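Local atomic coordinates of SusD superfamily protein (Bacteroides vulgatus ATCC 8482, PDB entry 3JQ0), a protein that probably binds nutrients, most likely glycans, at the outer membrane as a member of the SusD family. Residues I232-E236 / K341-T345; R302-F306 / T317-A322. All blocks are in the same frame, centred on the assembly; numbering follows the deposited sequence.

Contact 1: residues I232-E236 / K341-T345; sequences IFSFE and KFQGT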
loop_
_atom_site.group_PDB
_atom_site.type_symbol
_atom_site.label_atom_id
_atom_site.label_comp_id
_atom_site.label_asym_id
_atom_site.label_seq_id
_atom_site.Cartn_x
_atom_site.Cartn_y
_atom_site.Cartn_z
ATOM N N ILE A 232 -11.013 5.211 9.840
ATOM C CA ILE A 232 -10.229 4.033 9.512
ATOM C C ILE A 232 -8.797 4.183 10.029
ATOM O O ILE A 232 -8.179 3.250 10.545
ATOM C CB ILE A 232 -10.177 3.809 7.975
ATOM C CG1 ILE A 232 -11.565 3.590 7.382
ATOM C CG2 ILE A 232 -9.260 2.663 7.638
ATOM C CD1 ILE A 232 -11.517 3.753 5.857
ATOM N N PHE A 233 -8.265 5.391 9.841
ATOM C CA PHE A 233 -6.834 5.644 10.005
ATOM C C PHE A 233 -6.440 6.284 11.307
ATOM O O PHE A 233 -5.235 6.466 11.584
ATOM C CB PHE A 233 -6.333 6.540 8.851
ATOM C CG PHE A 233 -6.730 6.043 7.489
ATOM C CD1 PHE A 233 -6.091 4.920 6.940
ATOM C CD2 PHE A 233 -7.759 6.631 6.786
ATOM C CE1 PHE A 233 -6.470 4.439 5.716
ATOM C CE2 PHE A 233 -8.179 6.099 5.573
ATOM C CZ PHE A 233 -7.512 5.001 5.051
ATOM N N SER A 234 -7.414 6.693 12.116
ATOM C CA SER A 234 -7.099 7.512 13.257
ATOM C C SER A 234 -6.283 6.778 14.311
ATOM O O SER A 234 -6.424 5.576 14.582
ATOM C CB SER A 234 -8.344 8.051 13.903
ATOM O OG SER A 234 -9.021 6.969 14.512
ATOM N N PHE A 235 -5.423 7.553 14.964
ATOM C CA PHE A 235 -4.567 7.062 16.022
ATOM C C PHE A 235 -5.381 6.462 17.158
ATOM O O PHE A 235 -4.924 5.535 17.815
ATOM C CB PHE A 235 -3.686 8.208 16.509
ATOM C CG PHE A 235 -2.734 7.850 17.604
ATOM C CD1 PHE A 235 -1.513 7.242 17.339
ATOM C CD2 PHE A 235 -3.061 8.093 18.916
ATOM C CE1 PHE A 235 -0.670 6.890 18.367
ATOM C CE2 PHE A 235 -2.190 7.742 19.974
ATOM C CZ PHE A 235 -0.995 7.165 19.677
ATOM N N GLU A 236 -6.574 7.003 17.403
ATOM C CA GLU A 236 -7.428 6.533 18.478
ATOM C C GLU A 236 -8.323 5.388 18.128
ATOM O O GLU A 236 -9.060 4.915 18.989
ATOM C CB GLU A 236 -8.272 7.680 19.006
ATOM C CG GLU A 236 -7.400 8.806 19.594
ATOM C CD GLU A 236 -6.471 8.454 20.809
ATOM O OE1 GLU A 236 -6.672 7.414 21.493
ATOM O OE2 GLU A 236 -5.525 9.270 21.111
ATOM N N LYS A 341 -3.799 12.090 4.831
ATOM C CA LYS A 341 -4.510 10.910 5.320
ATOM C C LYS A 341 -4.143 10.499 6.732
ATOM O O LYS A 341 -4.971 10.076 7.499
ATOM C CB LYS A 341 -4.250 9.735 4.370
ATOM C CG LYS A 341 -4.855 8.409 4.853
ATOM C CD LYS A 341 -4.750 7.313 3.784
ATOM C CE LYS A 341 -5.879 7.401 2.754
ATOM N NZ LYS A 341 -5.709 6.390 1.659
ATOM N N PHE A 342 -2.834 10.511 7.028
ATOM C CA PHE A 342 -2.317 10.084 8.325
ATOM C C PHE A 342 -2.064 11.321 9.176
ATOM O O PHE A 342 -1.180 12.134 8.901
ATOM C CB PHE A 342 -1.102 9.180 8.158
ATOM C CG PHE A 342 -1.428 7.910 7.390
ATOM C CD1 PHE A 342 -2.064 6.860 8.002
ATOM C CD2 PHE A 342 -1.127 7.778 6.040
ATOM C CE1 PHE A 342 -2.367 5.702 7.332
ATOM C CE2 PHE A 342 -1.442 6.613 5.365
ATOM C CZ PHE A 342 -2.059 5.581 6.016
ATOM N N GLN A 343 -2.883 11.486 10.202
ATOM C CA GLN A 343 -2.876 12.656 11.044
ATOM C C GLN A 343 -2.100 12.510 12.326
ATOM O O GLN A 343 -1.841 13.504 13.032
ATOM C CB GLN A 343 -4.307 13.090 11.349
ATOM C CG GLN A 343 -5.073 13.623 10.158
ATOM C CD GLN A 343 -4.660 15.042 9.807
ATOM O OE1 GLN A 343 -4.538 15.925 10.675
ATOM N NE2 GLN A 343 -4.477 15.279 8.524
ATOM N N GLY A 344 -1.698 11.297 12.672
ATOM C CA GLY A 344 -0.906 11.113 13.878
ATOM C C GLY A 344 -1.637 11.598 15.135
ATOM O O GLY A 344 -2.858 11.464 15.277
ATOM N N THR A 345 -0.842 12.076 16.079
ATOM C CA THR A 345 -1.325 12.468 17.386
ATOM C C THR A 345 -0.503 13.618 17.892
ATOM O O THR A 345 0.622 13.837 17.475
ATOM C CB THR A 345 -1.283 11.247 18.360
ATOM O OG1 THR A 345 -2.039 11.539 19.520
ATOM C CG2 THR A 345 0.135 10.853 18.719
HETATM O O HOH W 1 -4.722 9.455 11.256
HETATM O O HOH W 2 -4.888 10.256 13.932
HETATM O O HOH W 3 -4.767 11.457 19.088
#
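Lys-341 lays its aliphatic chain over one face of the Phe-233 ring. Lys-341 CD sits 3.9 Å from the centroid of the Phe-233 ring, close to the normal, in a CH-pi contact. Lys-341 CE also meets Phe-233 CZ at 3.7 Å. The chain leaves its backbone extended and then bends at chi3 (-83°), which carries CE on across the ring. Beyond the ring NZ is fixed by a salt bridge to Glu-445 and by the carbonyls of Met-443 and Glu-441. Ile-232 CG2 covers the opposite face of the ring, so Phe-233 is clamped from both sides. Phe-342 closes in obliquely, its CE1 3.8 Å from Phe-233 CD1 and the planes at 77°. Phe-233, Lys-341 and Phe-342 are all buried.

The touching parts, 233-236 and 341-345, run in nearly the same direction, 19° apart. They join the region of helix 229-233 to the loop that follows strand 332-339. This loop belongs to the RagB/SusD region of a family known for pairing TPR-like helices with a loop-rich part.

The Phe-235 end is partly exposed, though its ring contact is as close. Thr-345 CB lies over one face of the Phe-235 ring, 3.8 Å from its centroid, in the second CH-pi contact. Thr-345 OG1 comes 3.6 Å from Phe-235 CD2. No direct hydrogen bond crosses the contact. Between the two ends waters bridge the backbones, one from Phe-233 O to Gln-343 N. Another accepts from Phe-235 N at 2.9 Å and reaches Gly-344 O. A third water links Thr-345 OG1, at 2.8 Å, to OE2 of the exposed Glu-236.

Contact 2: residues R302-F306 / T317-A322; sequences REFYF and TTSLKA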
loop_
_atom_site.group_PDB
_atom_site.type_symbol
_atom_site.label_atom_id
_atom_site.label_comp_id
_atom_site.label_asym_id
_atom_site.label_seq_id
_atom_site.Cartn_x
_atom_site.Cartn_y
_atom_site.Cartn_z
ATOM N N ARG A 302 -0.386 19.063 -8.331
ATOM C CA ARG A 302 -1.296 20.135 -7.898
ATOM C C ARG A 302 -2.669 20.003 -8.567
ATOM O O ARG A 302 -3.713 20.195 -7.944
ATOM C CB ARG A 302 -0.664 21.484 -8.177
ATOM C CG ARG A 302 0.568 21.766 -7.351
ATOM C CD ARG A 302 1.329 22.947 -7.855
ATOM N NE ARG A 302 1.843 22.683 -9.173
ATOM C CZ ARG A 302 2.304 23.600 -9.989
ATOM N NH1 ARG A 302 2.355 24.874 -9.592
ATOM N NH2 ARG A 302 2.740 23.270 -11.193
ATOM N N GLU A 303 -2.682 19.648 -9.845
ATOM C CA GLU A 303 -3.886 19.503 -10.634
ATOM C C GLU A 303 -4.782 18.365 -10.106
ATOM O O GLU A 303 -6.000 18.370 -10.271
ATOM C CB GLU A 303 -3.421 19.246 -12.093
ATOM C CG GLU A 303 -4.523 19.109 -13.134
ATOM C CD GLU A 303 -4.048 18.648 -14.529
ATOM O OE1 GLU A 303 -2.830 18.447 -14.779
ATOM O OE2 GLU A 303 -4.931 18.427 -15.377
ATOM N N PHE A 304 -4.167 17.364 -9.494
ATOM C CA PHE A 304 -4.910 16.199 -9.046
ATOM C C PHE A 304 -5.941 16.539 -7.994
ATOM O O PHE A 304 -6.985 15.886 -7.934
ATOM C CB PHE A 304 -3.954 15.128 -8.536
ATOM C CG PHE A 304 -4.638 13.869 -8.104
ATOM C CD1 PHE A 304 -5.087 12.949 -9.021
ATOM C CD2 PHE A 304 -4.891 13.636 -6.750
ATOM C CE1 PHE A 304 -5.774 11.800 -8.604
ATOM C CE2 PHE A 304 -5.578 12.475 -6.344
ATOM C CZ PHE A 304 -5.967 11.565 -7.291
ATOM N N TYR A 305 -5.683 17.566 -7.179
ATOM C CA TYR A 305 -6.602 17.891 -6.110
ATOM C C TYR A 305 -8.008 18.125 -6.626
ATOM O O TYR A 305 -8.957 17.749 -5.953
ATOM C CB TYR A 305 -6.120 19.108 -5.288
ATOM C CG TYR A 305 -7.015 19.439 -4.123
ATOM C CD1 TYR A 305 -6.869 18.787 -2.917
ATOM C CD2 TYR A 305 -8.065 20.338 -4.261
ATOM C CE1 TYR A 305 -7.706 19.038 -1.851
ATOM C CE2 TYR A 305 -8.921 20.582 -3.194
ATOM C CZ TYR A 305 -8.759 19.917 -2.007
ATOM O OH TYR A 305 -9.603 20.130 -0.976
ATOM N N PHE A 306 -8.148 18.734 -7.811
ATOM C CA PHE A 306 -9.457 19.022 -8.383
ATOM C C PHE A 306 -9.942 18.011 -9.407
ATOM O O PHE A 306 -11.035 18.188 -9.937
ATOM C CB PHE A 306 -9.497 20.472 -8.912
ATOM C CG PHE A 306 -9.297 21.516 -7.852
ATOM C CD1 PHE A 306 -10.331 21.823 -7.001
ATOM C CD2 PHE A 306 -8.065 22.141 -7.685
ATOM C CE1 PHE A 306 -10.173 22.765 -5.992
ATOM C CE2 PHE A 306 -7.901 23.091 -6.676
ATOM C CZ PHE A 306 -8.946 23.410 -5.858
ATOM N N THR A 317 -11.055 15.305 1.083
ATOM C CA THR A 317 -10.452 16.226 2.047
ATOM C C THR A 317 -9.899 15.508 3.265
ATOM O O THR A 317 -9.221 16.128 4.081
ATOM C CB THR A 317 -11.449 17.282 2.436
ATOM O OG1 THR A 317 -12.616 16.659 2.937
ATOM C CG2 THR A 317 -11.800 18.170 1.244
ATOM N N THR A 318 -10.133 14.202 3.378
ATOM C CA THR A 318 -9.425 13.394 4.376
ATOM C C THR A 318 -8.025 13.037 3.834
ATOM O O THR A 318 -7.036 13.054 4.582
ATOM C CB THR A 318 -10.246 12.155 4.762
ATOM O OG1 THR A 318 -11.407 12.576 5.464
ATOM C CG2 THR A 318 -9.447 11.190 5.609
ATOM N N SER A 319 -7.922 12.716 2.548
ATOM C CA SER A 319 -6.647 12.323 1.954
ATOM C C SER A 319 -5.712 13.466 1.670
ATOM O O SER A 319 -4.489 13.320 1.779
ATOM C CB SER A 319 -6.895 11.574 0.637
ATOM O OG SER A 319 -7.628 10.359 0.846
ATOM N N LEU A 320 -6.289 14.622 1.280
ATOM C CA LEU A 320 -5.533 15.799 0.845
ATOM C C LEU A 320 -6.097 17.024 1.482
ATOM O O LEU A 320 -7.316 17.133 1.654
ATOM C CB LEU A 320 -5.635 15.964 -0.671
ATOM C CG LEU A 320 -5.098 14.847 -1.526
ATOM C CD1 LEU A 320 -5.449 15.038 -3.012
ATOM C CD2 LEU A 320 -3.612 14.642 -1.324
ATOM N N LYS A 321 -5.237 18.015 1.716
ATOM C CA LYS A 321 -5.700 19.365 2.056
ATOM C C LYS A 321 -5.125 20.346 1.056
ATOM O O LYS A 321 -3.931 20.332 0.766
ATOM C CB LYS A 321 -5.371 19.793 3.487
ATOM C CG LYS A 321 -5.947 21.184 3.817
ATOM C CD LYS A 321 -5.967 21.503 5.313
ATOM C CE LYS A 321 -6.820 22.735 5.673
ATOM N NZ LYS A 321 -7.525 22.532 6.973
ATOM N N ALA A 322 -5.983 21.225 0.557
ATOM C CA ALA A 322 -5.543 22.312 -0.314
ATOM C C ALA A 322 -5.009 23.448 0.541
ATOM O O ALA A 322 -5.703 23.941 1.443
ATOM C CB ALA A 322 -6.729 22.793 -1.180
#
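Tyr-305 OH is hydrogen-bonded to a bound glycerol, probably from the crystallisation liquor, and lies 3.7 Å from Thr-317 CG2. The methyl of Ala-322 is almost as near to it. No hydrogen bond joins the two segments. The contact is apolar and centred on the tyrosine ring.

Ala-322 CB stands over one face of that ring, 3.8 Å from the centroid and 20° off the normal, in a CH-pi contact. It is displaced toward the phenol end, with Tyr-305 CZ 3.6 Å from Ala-322 CB. Leu-320 comes from another side. Its CB lies near the ring plane, at the edge, 3.8 Å from Tyr-305 CD1. The leucine and tyrosine side chains run antiparallel alongside each other. Leu-320 CD1 then reaches the edge of the Phe-304 ring, 4.0 Å from Phe-304 CD2, so one leucine touches two aromatic neighbours. Tyr-305 has CG opposite its own backbone N (chi1 -177°), and this sends the ring out across the start of strand 320-326. With an alanine here, Ala-322 CB and Leu-320 CB would probably lose the ring they pack against, and the glycerol its hydroxyl partner.

Trp-316 meets the tyrosine ring at an angle, and Tyr-334 of strand 332-339 also touches Tyr-305. Trp-422 meets Phe-304 edge-to-face. The loop after strand 299-300 thus packs through its aromatic side chains on the junction where helix 315-319 passes at Leu-320 into the first strand of an antiparallel beta hairpin, 320-326 with 332-339.

Overall arrangement
The centres of contacts 1 and 2 are 18 Å apart. Along the chain the order is 232-236, 302-306, 317-322, 341-345, so both halves of contact 2 fall between those of contact 1. The antiparallel hairpin 320-326/332-339 connects them. Contact 2 lies at its entry and contact 1 just past its exit. Backbone bonds pair Ser-319 with Tyr-340 and Lys-321 with Ile-338, holding entry and exit together. The contacts touch directly where Lys-341 CE packs 3.9 Å from Ser-319 OG. Thr-318 and Ser-319 also lie against helix 229-233. The base of the hairpin is thereby joined to this helix on one side and to the 302-306 loop on another.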